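PDB 3ZOU: farnesyl pyrophosphate synthase from Pseudomonas aeruginosa, which catalyses the head-to-tail condensation of isopentenyl diphosphate with geranyl diphosphate to give the fifteen-carbon farnesyl diphosphate, an isoprenoid precursor. Local coordinates for residues 75-78 and 79-83; 110-113 and 114-117; 255-258 and 259-262; 287-290 and 291-295. One frame throughout, in Å; residues are numbered along the deposited sequence.

How the contacts relate
Each contact joins successive turns of one helix in a largely helical chain, and the four are met in order along the sequence. Contacts 1 and 2 are neighbours, their centres 8 Å apart on helices 67-85 and 107-126, and His83 of the first touches Ile111 and Asp115 of the second. Both also reach the second subunit, so this pair ties the geranyl diphosphate pocket to the dimer interface. Contacts 3 and 4, across the chain's centre from contact 2, begin helix 256-273 and end helix 282-293, which follow each other in the chain; their centres lie 15 Å apart. Contact 4 borders the 6H6 fragment, and its centre is 24 Å from that of contact 1.

Contact 1: 75-78 and 79-83; sequences LIHA and YSLVH. With GPP (geranyl diphosphate), chain E.
In helix 67-85, the helix that leads into the first aspartate-rich motif of prenyl synthases, His77 O serves two donors from the next turn. Leu81 N comes in nearly head-on to the carbonyl at 3.1 Å, and the hydroxyl Ser80 OG donates from 2.7 Å at a more oblique angle to the C=O. Serine suits this place because its short arm can fold back on its own helix: with chi1 at 79°, OG sits between the backbone N and the carbonyl carbon and meets the carbonyl one turn earlier. A water 2.8 Å from Ser80 OG donates to it and is also hydrogen-bonded to His77 ND1, lying in the plane of the imidazole. Over one face of that ring, toward its rim, stands Leu81 CG, 4.3 Å from the ring centroid in a CH-pi contact, while CD1 reaches toward NE2. The branched leucine thus serves two neighbours, since its other methyl, CD2, lies 4.0 Å from C1 of geranyl diphosphate. Tyr79 has its chi1 at 111°, away from any staggered position, a strained setting that brings CD2 to 3.3 Å from Ile76 O; its ring packs on Met154 of helix 154-163. Further on, Ser80 O and His83 CB border C9 at the far end of the prenyl chain. A helix wall lining the hydrocarbon chain just ahead of magnesium-binding Asp84 is characteristic of the allylic substrate site of the isoprenoid synthase fold.

Contact 2: 110-113 and 114-117; sequences AILA and ADGL
Backbone hydrogen bonds from each N-H to the carbonyl four residues earlier join these two turns: Ala114 N to Ala110 O at 3.1 Å, then Asp115 N to Ile111 O, Gly116 N to Leu112 O and Leu117 N to Ala113 O, each at 2.9 Å. Ile111 O is a shared acceptor, since His83 NE2 of helix 67-85 donates to it as well. Side-chain packing is led by Ile111 and Asp115, which lie side by side and point the same way; Ile111 CG2 rests 3.8 Å from Asp115 OD2. With chi1 at -74°, the aspartate keeps CG beside its own backbone N and 3.2 Å from Ile111 O. This is a stretch of helix 107-126 at the dimer interface of the mainly helical isoprenoid synthase fold. The polar contacts there centre on Asp115: OD2 is hydrogen-bonded to His83 ND1 of the second subunit, while OD1 lies close to OD1 of that subunit's Asp115, a proximity that might raise the affinity of one carboxylate for a proton. Apolar packing turns the other way. Small Ala113 lets Ala35 and Met36 of helix 30-40 come near, and Leu117, whose CG is 3.3 Å from Ala113 O, fits between Leu75, Met36 and Val40.

Contact 3: 255-258 and 259-262; sequences GLEA and AKGY
Glu257 sets CG anti to its backbone N (chi1 -166°) and then bends at chi2 (65°), which folds its carboxylate back toward Lys260; the lysine runs extended past it, the two side chains crossing at a slant. Both belong to the first turns of helix 256-273, with Gly255 at its N-cap position, where a positive phi of 98° is easily borne by a residue without a side chain and lets the chain turn directly out of helix 250-254. Gly255 O opens the bonding of the new helix by accepting Ala259 N at 2.9 Å, followed by Leu256 O with Lys260 N and Glu257 O with Gly261 N. Lys260 CD lies against the carboxylate, 3.8 Å from both Glu257 OE1 and OE2, while the apolar contact is that of CE with Leu256 CD1 at 4.1 Å. A long aliphatic chain with a charged end suits this surface, and an acidic group in the first turn is probably favoured by the helix dipole. On the inner side, the alanine methyl of Ala259 meets Ile225 of helix 202-227, and Tyr262 OH is hydrogen-bonded to Glu175. The opposite charges stop short of a salt bridge, Glu257 OE1 and Lys260 NZ being 4.3 Å apart, and a water bridges them, accepting from NZ at 3.0 Å.

Contact 4: 287-290 and 291-295; sequences LARY and IVERR. With 6H6 (3-(2-oxo-1,3-benzoxazol-3(2H)-yl)propanoic acid), chain G.
Arg289 O takes two N-H groups from the closing turn of helix 282-293: Glu293 N at 3.0 Å, close to the line of the C=O though the N-H is bent (141°), and Val292 N through a weak bond. Tyr290 O likewise receives weak bonds from Glu293 N and Arg294 N; three-residue bonds thus accompany the four-residue ones, consistent with a tightening last turn. Arg294 then folds back over this C-terminal end. Its CG occupies the position between backbone N and carbonyl carbon (chi1 66°), which lets NE donate to Ile291 O at 2.8 Å, on a lone pair in the carbonyl plane; CD lies 3.9 Å from Tyr290 CE2. Beyond that, NH2 forms a salt bridge with Asp223, so a long arginine can pin the end of the chain to helix 202-227. Its positive charge is probably also favoured by the helix dipole at this end. Leu287 and Ile291, one turn apart, meet through CG and CD1 at 4.0 Å, and face Tyr211 and Ile215 of helix 202-227. The same turn borders the pocket of the bound fragment, 6H6. Tyr290 offers it a broad aromatic face, with ring oxygen O2 of the benzoxazolone 3.7 Å above the centre, while Leu287 CD1 approaches C4 of the bicycle at 3.9 Å.

Contact 1: 75-78 and 79-83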
loop_
_atom_site.group_PDB
_atom_site.type_symbol
_atom_site.label_atom_id
_atom_site.label_comp_id
_atom_site.label_asym_id
_atom_site.label_seq_id
_atom_site.Cartn_x
_atom_site.Cartn_y
_atom_site.Cartn_z
ATOM N N LEU A 75 11.101 -1.002 0.609
ATOM C CA LEU A 75 9.968 -1.905 0.405
ATOM C C LEU A 75 9.139 -1.441 -0.772
ATOM O O LEU A 75 8.674 -2.284 -1.563
ATOM C CB LEU A 75 9.139 -2.004 1.659
ATOM C CG LEU A 75 9.833 -2.853 2.761
ATOM C CD1 LEU A 75 9.154 -2.575 4.076
ATOM C CD2 LEU A 75 9.865 -4.339 2.459
ATOM N N ILE A 76 8.871 -0.129 -0.846
ATOM C CA ILE A 76 8.102 0.371 -1.979
ATOM C C ILE A 76 8.891 0.049 -3.287
ATOM O O ILE A 76 8.326 -0.347 -4.327
ATOM C CB ILE A 76 7.770 1.866 -1.859
ATOM C CG1 ILE A 76 6.817 2.141 -0.671
ATOM C CG2 ILE A 76 7.202 2.438 -3.174
ATOM C CD1 ILE A 76 5.467 1.476 -0.795
ATOM N N HIS A 77 10.148 0.429 -3.316
ATOM C CA HIS A 77 10.989 0.189 -4.447
ATOM C C HIS A 77 10.962 -1.306 -4.906
ATOM O O HIS A 77 10.679 -1.608 -6.052
ATOM C CB HIS A 77 12.430 0.626 -4.148
ATOM C CG HIS A 77 13.360 0.447 -5.291
ATOM N ND1 HIS A 77 13.151 0.952 -6.547
ATOM C CD2 HIS A 77 14.503 -0.268 -5.365
ATOM C CE1 HIS A 77 14.150 0.595 -7.324
ATOM N NE2 HIS A 77 14.966 -0.158 -6.627
ATOM N N ALA A 78 11.136 -2.196 -3.957
ATOM C CA ALA A 78 11.158 -3.645 -4.229
ATOM C C ALA A 78 9.833 -4.102 -4.802
ATOM O O ALA A 78 9.802 -4.831 -5.757
ATOM C CB ALA A 78 11.462 -4.399 -2.958
ATOM N N TYR A 79 8.717 -3.632 -4.204
ATOM C CA TYR A 79 7.385 -4.108 -4.683
ATOM C C TYR A 79 7.233 -3.608 -6.136
ATOM O O TYR A 79 6.754 -4.369 -7.018
ATOM C CB TYR A 79 6.220 -3.696 -3.807
ATOM C CG TYR A 79 5.260 -2.672 -4.429
ATOM C CD1 TYR A 79 4.395 -3.056 -5.412
ATOM C CD2 TYR A 79 5.199 -1.361 -4.020
ATOM C CE1 TYR A 79 3.530 -2.143 -6.009
ATOM C CE2 TYR A 79 4.359 -0.434 -4.620
ATOM C CZ TYR A 79 3.517 -0.825 -5.595
ATOM O OH TYR A 79 2.717 0.093 -6.197
ATOM N N SER A 80 7.684 -2.384 -6.427
ATOM C CA SER A 80 7.489 -1.822 -7.781
ATOM C C SER A 80 8.247 -2.586 -8.823
ATOM O O SER A 80 7.707 -2.814 -9.905
ATOM C CB SER A 80 7.864 -0.337 -7.781
ATOM O OG SER A 80 9.260 -0.168 -7.833
ATOM N N LEU A 81 9.406 -3.140 -8.478
ATOM C CA LEU A 81 10.221 -3.909 -9.460
ATOM C C LEU A 81 9.559 -5.264 -9.745
ATOM O O LEU A 81 9.567 -5.712 -10.868
ATOM C CB LEU A 81 11.659 -4.053 -8.930
ATOM C CG LEU A 81 12.439 -2.722 -8.786
ATOM C CD1 LEU A 81 13.849 -3.104 -8.305
ATOM C CD2 LEU A 81 12.363 -1.871 -10.048
ATOM N N VAL A 82 8.989 -5.897 -8.719
ATOM C CA VAL A 82 8.292 -7.169 -8.917
ATOM C C VAL A 82 7.175 -6.958 -9.911
ATOM O O VAL A 82 7.048 -7.755 -10.843
ATOM C CB VAL A 82 7.817 -7.757 -7.573
ATOM C CG1 VAL A 82 6.947 -8.976 -7.822
ATOM C CG2 VAL A 82 9.000 -8.149 -6.697
ATOM N N HIS A 83 6.339 -5.936 -9.700
ATOM C CA HIS A 83 5.225 -5.720 -10.635
ATOM C C HIS A 83 5.741 -5.337 -12.017
ATOM O O HIS A 83 5.158 -5.755 -12.989
ATOM C CB HIS A 83 4.196 -4.747 -10.079
ATOM C CG HIS A 83 3.316 -5.339 -9.015
ATOM N ND1 HIS A 83 2.266 -4.652 -8.445
ATOM C CD2 HIS A 83 3.306 -6.564 -8.441
ATOM C CE1 HIS A 83 1.668 -5.407 -7.555
ATOM N NE2 HIS A 83 2.281 -6.579 -7.524
HETATM C C1 GPP E . 11.533 0.105 -13.425
HETATM O O1 GPP E . 11.688 0.858 -14.653
HETATM C C2 GPP E . 10.220 0.438 -12.798
HETATM C C3 GPP E . 10.065 1.454 -11.915
HETATM C C4 GPP E . 11.279 2.151 -11.450
HETATM C C5 GPP E . 8.785 1.761 -11.278
HETATM C C6 GPP E . 7.819 0.569 -11.442
HETATM C C7 GPP E . 6.515 0.998 -10.944
HETATM C C8 GPP E . 5.438 0.251 -10.748
HETATM C C9 GPP E . 5.282 -1.266 -10.952
HETATM C C10 GPP E . 4.360 1.163 -10.254
HETATM P PA GPP E . 12.269 0.124 -15.954
HETATM O O1A GPP E . 11.286 -0.998 -16.384
HETATM O O2A GPP E . 12.473 1.230 -16.971
HETATM O O3A GPP E . 13.702 -0.328 -15.385
HETATM P PB GPP E . 14.312 -1.813 -15.202
HETATM O O1B GPP E . 13.156 -2.759 -15.496
HETATM O O2B GPP E . 15.428 -1.945 -16.220
HETATM O O3B GPP E . 14.753 -1.732 -13.742
HETATM O O HOH W 1 10.876 2.150 -7.618
#

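Contact 2: 110-113 and 114-117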
loop_
_atom_site.group_PDB
_atom_site.type_symbol
_atom_site.label_atom_id
_atom_site.label_comp_id
_atom_site.label_asym_id
_atom_site.label_seq_id
_atom_site.Cartn_x
_atom_site.Cartn_y
_atom_site.Cartn_z
ATOM N N ALA A 110 4.023 -13.707 -7.072
ATOM C CA ALA A 110 4.786 -12.467 -7.244
ATOM C C ALA A 110 3.892 -11.281 -7.045
ATOM O O ALA A 110 4.252 -10.324 -6.368
ATOM C CB ALA A 110 5.425 -12.410 -8.601
ATOM N N ILE A 111 2.715 -11.319 -7.666
ATOM C CA ILE A 111 1.774 -10.226 -7.530
ATOM C C ILE A 111 1.442 -9.974 -6.062
ATOM O O ILE A 111 1.510 -8.805 -5.558
ATOM C CB ILE A 111 0.442 -10.476 -8.320
ATOM C CG1 ILE A 111 0.719 -10.395 -9.825
ATOM C CG2 ILE A 111 -0.617 -9.456 -7.953
ATOM C CD1 ILE A 111 -0.345 -11.098 -10.685
ATOM N N LEU A 112 1.088 -11.023 -5.388
ATOM C CA LEU A 112 0.701 -11.005 -3.987
ATOM C C LEU A 112 1.882 -10.600 -3.057
ATOM O O LEU A 112 1.685 -9.769 -2.164
ATOM C CB LEU A 112 0.160 -12.378 -3.528
ATOM C CG LEU A 112 -1.195 -12.701 -4.155
ATOM C CD1 LEU A 112 -1.569 -14.126 -3.777
ATOM C CD2 LEU A 112 -2.256 -11.735 -3.673
ATOM N N ALA A 113 3.065 -11.204 -3.210
ATOM C CA ALA A 113 4.234 -10.830 -2.411
ATOM C C ALA A 113 4.435 -9.348 -2.485
ATOM O O ALA A 113 4.674 -8.691 -1.467
ATOM C CB ALA A 113 5.475 -11.561 -2.872
ATOM N N ALA A 114 4.431 -8.818 -3.686
ATOM C CA ALA A 114 4.631 -7.373 -3.875
ATOM C C ALA A 114 3.519 -6.543 -3.276
ATOM O O ALA A 114 3.760 -5.511 -2.615
ATOM C CB ALA A 114 4.867 -7.060 -5.315
ATOM N N ASP A 115 2.261 -6.970 -3.379
ATOM C CA ASP A 115 1.180 -6.266 -2.693
ATOM C C ASP A 115 1.407 -6.227 -1.157
ATOM O O ASP A 115 1.101 -5.190 -0.543
ATOM C CB ASP A 115 -0.159 -6.965 -2.989
ATOM C CG ASP A 115 -0.681 -6.743 -4.373
ATOM O OD1 ASP A 115 -0.265 -5.843 -5.084
ATOM O OD2 ASP A 115 -1.610 -7.525 -4.806
ATOM N N GLY A 116 1.881 -7.334 -0.571
ATOM C CA GLY A 116 2.169 -7.416 0.832
ATOM C C GLY A 116 3.364 -6.531 1.205
ATOM O O GLY A 116 3.384 -5.994 2.294
ATOM N N LEU A 117 4.326 -6.364 0.292
ATOM C CA LEU A 117 5.473 -5.460 0.548
ATOM C C LEU A 117 4.966 -4.049 0.627
ATOM O O LEU A 117 5.463 -3.267 1.417
ATOM C CB LEU A 117 6.549 -5.610 -0.545
ATOM C CG LEU A 117 7.335 -6.931 -0.542
ATOM C CD1 LEU A 117 8.191 -7.018 -1.790
ATOM C CD2 LEU A 117 8.115 -7.124 0.712
#

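Contact 3: 255-258 and 259-262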
loop_
_atom_site.group_PDB
_atom_site.type_symbol
_atom_site.label_atom_id
_atom_site.label_comp_id
_atom_site.label_asym_id
_atom_site.label_seq_id
_atom_site.Cartn_x
_atom_site.Cartn_y
_atom_site.Cartn_z
ATOM N N GLY A 255 21.867 15.340 -28.069
ATOM C CA GLY A 255 23.150 14.982 -28.633
ATOM C C GLY A 255 23.995 14.421 -27.497
ATOM O O GLY A 255 23.724 14.788 -26.340
ATOM N N LEU A 256 24.942 13.532 -27.807
ATOM C CA LEU A 256 25.770 12.855 -26.794
ATOM C C LEU A 256 26.517 13.830 -25.924
ATOM O O LEU A 256 26.441 13.824 -24.640
ATOM C CB LEU A 256 26.744 11.831 -27.426
ATOM C CG LEU A 256 27.583 10.981 -26.442
ATOM C CD1 LEU A 256 26.714 10.262 -25.424
ATOM C CD2 LEU A 256 28.462 9.980 -27.186
ATOM N N GLU A 257 27.258 14.712 -26.552
ATOM C CA GLU A 257 28.105 15.555 -25.786
ATOM C C GLU A 257 27.285 16.567 -24.986
ATOM O O GLU A 257 27.579 16.909 -23.810
ATOM C CB GLU A 257 29.196 16.130 -26.702
ATOM C CG GLU A 257 30.299 16.741 -25.908
ATOM C CD GLU A 257 31.078 15.740 -25.077
ATOM O OE1 GLU A 257 31.485 14.689 -25.595
ATOM O OE2 GLU A 257 31.343 16.034 -23.897
ATOM N N ALA A 258 26.159 17.010 -25.534
ATOM C CA ALA A 258 25.312 17.934 -24.829
ATOM C C ALA A 258 24.608 17.241 -23.573
ATOM O O ALA A 258 24.269 17.896 -22.609
ATOM C CB ALA A 258 24.237 18.470 -25.793
ATOM N N ALA A 259 24.258 15.980 -23.750
ATOM C CA ALA A 259 23.696 15.133 -22.639
ATOM C C ALA A 259 24.758 15.085 -21.494
ATOM O O ALA A 259 24.410 15.160 -20.304
ATOM C CB ALA A 259 23.347 13.747 -23.125
ATOM N N LYS A 260 26.020 14.855 -21.863
ATOM C CA LYS A 260 27.110 14.793 -20.828
ATOM C C LYS A 260 27.190 16.119 -20.046
ATOM O O LYS A 260 27.327 16.163 -18.816
ATOM C CB LYS A 260 28.427 14.475 -21.496
ATOM C CG LYS A 260 28.494 13.074 -22.009
ATOM C CD LYS A 260 29.769 12.805 -22.803
ATOM C CE LYS A 260 29.887 11.338 -23.020
ATOM N NZ LYS A 260 31.125 10.864 -23.701
ATOM N N GLY A 261 27.038 17.239 -20.762
ATOM C CA GLY A 261 26.973 18.530 -20.181
ATOM C C GLY A 261 25.859 18.783 -19.204
ATOM O O GLY A 261 25.966 19.465 -18.155
ATOM N N TYR A 262 24.682 18.281 -19.617
ATOM C CA TYR A 262 23.520 18.388 -18.795
ATOM C C TYR A 262 23.652 17.571 -17.493
ATOM O O TYR A 262 23.228 18.038 -16.486
ATOM C CB TYR A 262 22.322 17.899 -19.599
ATOM C CG TYR A 262 20.954 18.065 -18.932
ATOM C CD1 TYR A 262 20.582 19.235 -18.245
ATOM C CD2 TYR A 262 20.027 17.027 -19.022
ATOM C CE1 TYR A 262 19.319 19.385 -17.686
ATOM C CE2 TYR A 262 18.761 17.179 -18.462
ATOM C CZ TYR A 262 18.433 18.335 -17.788
ATOM O OH TYR A 262 17.189 18.476 -17.187
HETATM O O HOH W 2 31.181 12.309 -26.277
#

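Contact 4: 287-290 and 291-295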
loop_
_atom_site.group_PDB
_atom_site.type_symbol
_atom_site.label_atom_id
_atom_site.label_comp_id
_atom_site.label_asym_id
_atom_site.label_seq_id
_atom_site.Cartn_x
_atom_site.Cartn_y
_atom_site.Cartn_z
ATOM N N LEU A 287 27.477 11.577 -3.203
ATOM C CA LEU A 287 26.564 10.824 -4.041
ATOM C C LEU A 287 26.254 11.561 -5.336
ATOM O O LEU A 287 26.291 10.943 -6.367
ATOM C CB LEU A 287 25.248 10.531 -3.273
ATOM C CG LEU A 287 24.242 9.757 -4.133
ATOM C CD1 LEU A 287 24.696 8.340 -4.370
ATOM C CD2 LEU A 287 22.940 9.769 -3.345
ATOM N N ALA A 288 25.996 12.828 -5.257
ATOM C CA ALA A 288 25.768 13.625 -6.464
ATOM C C ALA A 288 26.893 13.541 -7.467
ATOM O O ALA A 288 26.663 13.382 -8.675
ATOM C CB ALA A 288 25.400 15.039 -6.150
ATOM N N ARG A 289 28.128 13.636 -6.940
ATOM C CA ARG A 289 29.273 13.461 -7.842
ATOM C C ARG A 289 29.397 12.071 -8.366
ATOM O O ARG A 289 29.691 11.841 -9.570
ATOM C CB ARG A 289 30.528 13.913 -7.091
ATOM C CG ARG A 289 30.455 15.369 -6.685
ATOM C CD ARG A 289 31.814 15.937 -6.271
ATOM N NE ARG A 289 31.659 17.254 -5.715
ATOM C CZ ARG A 289 31.656 17.517 -4.410
ATOM N NH1 ARG A 289 31.758 16.544 -3.525
ATOM N NH2 ARG A 289 31.524 18.761 -4.002
ATOM N N TYR A 290 29.234 11.071 -7.520
ATOM C CA TYR A 290 29.337 9.678 -7.934
ATOM C C TYR A 290 28.416 9.355 -9.128
ATOM O O TYR A 290 28.808 8.664 -10.061
ATOM C CB TYR A 290 28.979 8.744 -6.779
ATOM C CG TYR A 290 28.808 7.330 -7.210
ATOM C CD1 TYR A 290 29.909 6.495 -7.406
ATOM C CD2 TYR A 290 27.518 6.807 -7.416
ATOM C CE1 TYR A 290 29.750 5.183 -7.846
ATOM C CE2 TYR A 290 27.368 5.525 -7.878
ATOM C CZ TYR A 290 28.498 4.733 -8.101
ATOM O OH TYR A 290 28.312 3.409 -8.531
ATOM N N ILE A 291 27.191 9.896 -9.051
ATOM C CA ILE A 291 26.178 9.565 -10.046
ATOM C C ILE A 291 26.633 9.942 -11.470
ATOM O O ILE A 291 26.472 9.162 -12.401
ATOM C CB ILE A 291 24.842 10.257 -9.720
ATOM C CG1 ILE A 291 24.164 9.591 -8.523
ATOM C CG2 ILE A 291 23.896 10.218 -10.893
ATOM C CD1 ILE A 291 23.132 10.447 -7.885
ATOM N N VAL A 292 27.289 11.077 -11.594
ATOM C CA VAL A 292 27.714 11.497 -12.908
ATOM C C VAL A 292 29.142 11.079 -13.261
ATOM O O VAL A 292 29.541 11.160 -14.419
ATOM C CB VAL A 292 27.517 13.014 -13.114
ATOM C CG1 VAL A 292 26.063 13.357 -12.900
ATOM C CG2 VAL A 292 28.421 13.886 -12.207
ATOM N N GLU A 293 29.922 10.656 -12.268
ATOM C CA GLU A 293 31.262 10.170 -12.542
ATOM C C GLU A 293 31.363 8.731 -12.884
ATOM O O GLU A 293 32.448 8.247 -13.345
ATOM C CB GLU A 293 32.205 10.500 -11.369
ATOM C CG GLU A 293 32.469 11.977 -11.145
ATOM C CD GLU A 293 33.345 12.253 -9.938
ATOM O OE1 GLU A 293 34.028 11.292 -9.410
ATOM O OE2 GLU A 293 33.314 13.396 -9.428
ATOM N N ARG A 294 30.294 7.965 -12.656
ATOM C CA ARG A 294 30.374 6.548 -12.965
ATOM C C ARG A 294 30.588 6.286 -14.477
ATOM O O ARG A 294 30.110 6.995 -15.356
ATOM C CB ARG A 294 29.260 5.737 -12.294
ATOM C CG ARG A 294 27.890 6.032 -12.777
ATOM C CD ARG A 294 26.782 5.778 -11.740
ATOM N NE ARG A 294 25.633 6.498 -12.290
ATOM C CZ ARG A 294 24.717 5.939 -13.050
ATOM N NH1 ARG A 294 24.805 4.638 -13.351
ATOM N NH2 ARG A 294 23.756 6.693 -13.597
ATOM N N ARG A 295 31.456 5.289 -14.716
ATOM C CA ARG A 295 31.956 4.912 -16.043
ATOM C C ARG A 295 32.007 3.390 -16.001
ATOM O O ARG A 295 30.970 2.780 -16.213
ATOM C CB ARG A 295 33.379 5.484 -16.366
ATOM C CG ARG A 295 33.543 7.020 -16.505
ATOM C CD ARG A 295 32.778 7.687 -17.684
ATOM N NE ARG A 295 32.979 9.135 -17.678
ATOM C CZ ARG A 295 32.224 10.028 -17.024
ATOM N NH1 ARG A 295 31.164 9.632 -16.301
ATOM N NH2 ARG A 295 32.520 11.331 -17.094
HETATM O O 6H6 G . 29.836 -1.308 -6.625
HETATM N N1 6H6 G . 28.650 2.522 -5.479
HETATM O O1 6H6 G . 30.691 3.321 -4.783
HETATM C C2 6H6 G . 29.447 3.387 -4.860
HETATM O O2 6H6 G . 28.685 4.363 -4.305
HETATM C C3 6H6 G . 27.406 4.103 -4.626
HETATM C C4 6H6 G . 26.262 4.809 -4.315
HETATM C C5 6H6 G . 25.065 4.271 -4.776
HETATM C C6 6H6 G . 25.047 3.090 -5.513
HETATM C C7 6H6 G . 26.182 2.372 -5.819
HETATM C C8 6H6 G . 27.378 2.912 -5.370
HETATM C C9 6H6 G . 29.106 1.307 -6.140
HETATM C C10 6H6 G . 29.264 0.302 -4.977
HETATM C C11 6H6 G . 29.432 -1.139 -5.456
HETATM O OXT 6H6 G . 29.193 -2.040 -4.617
#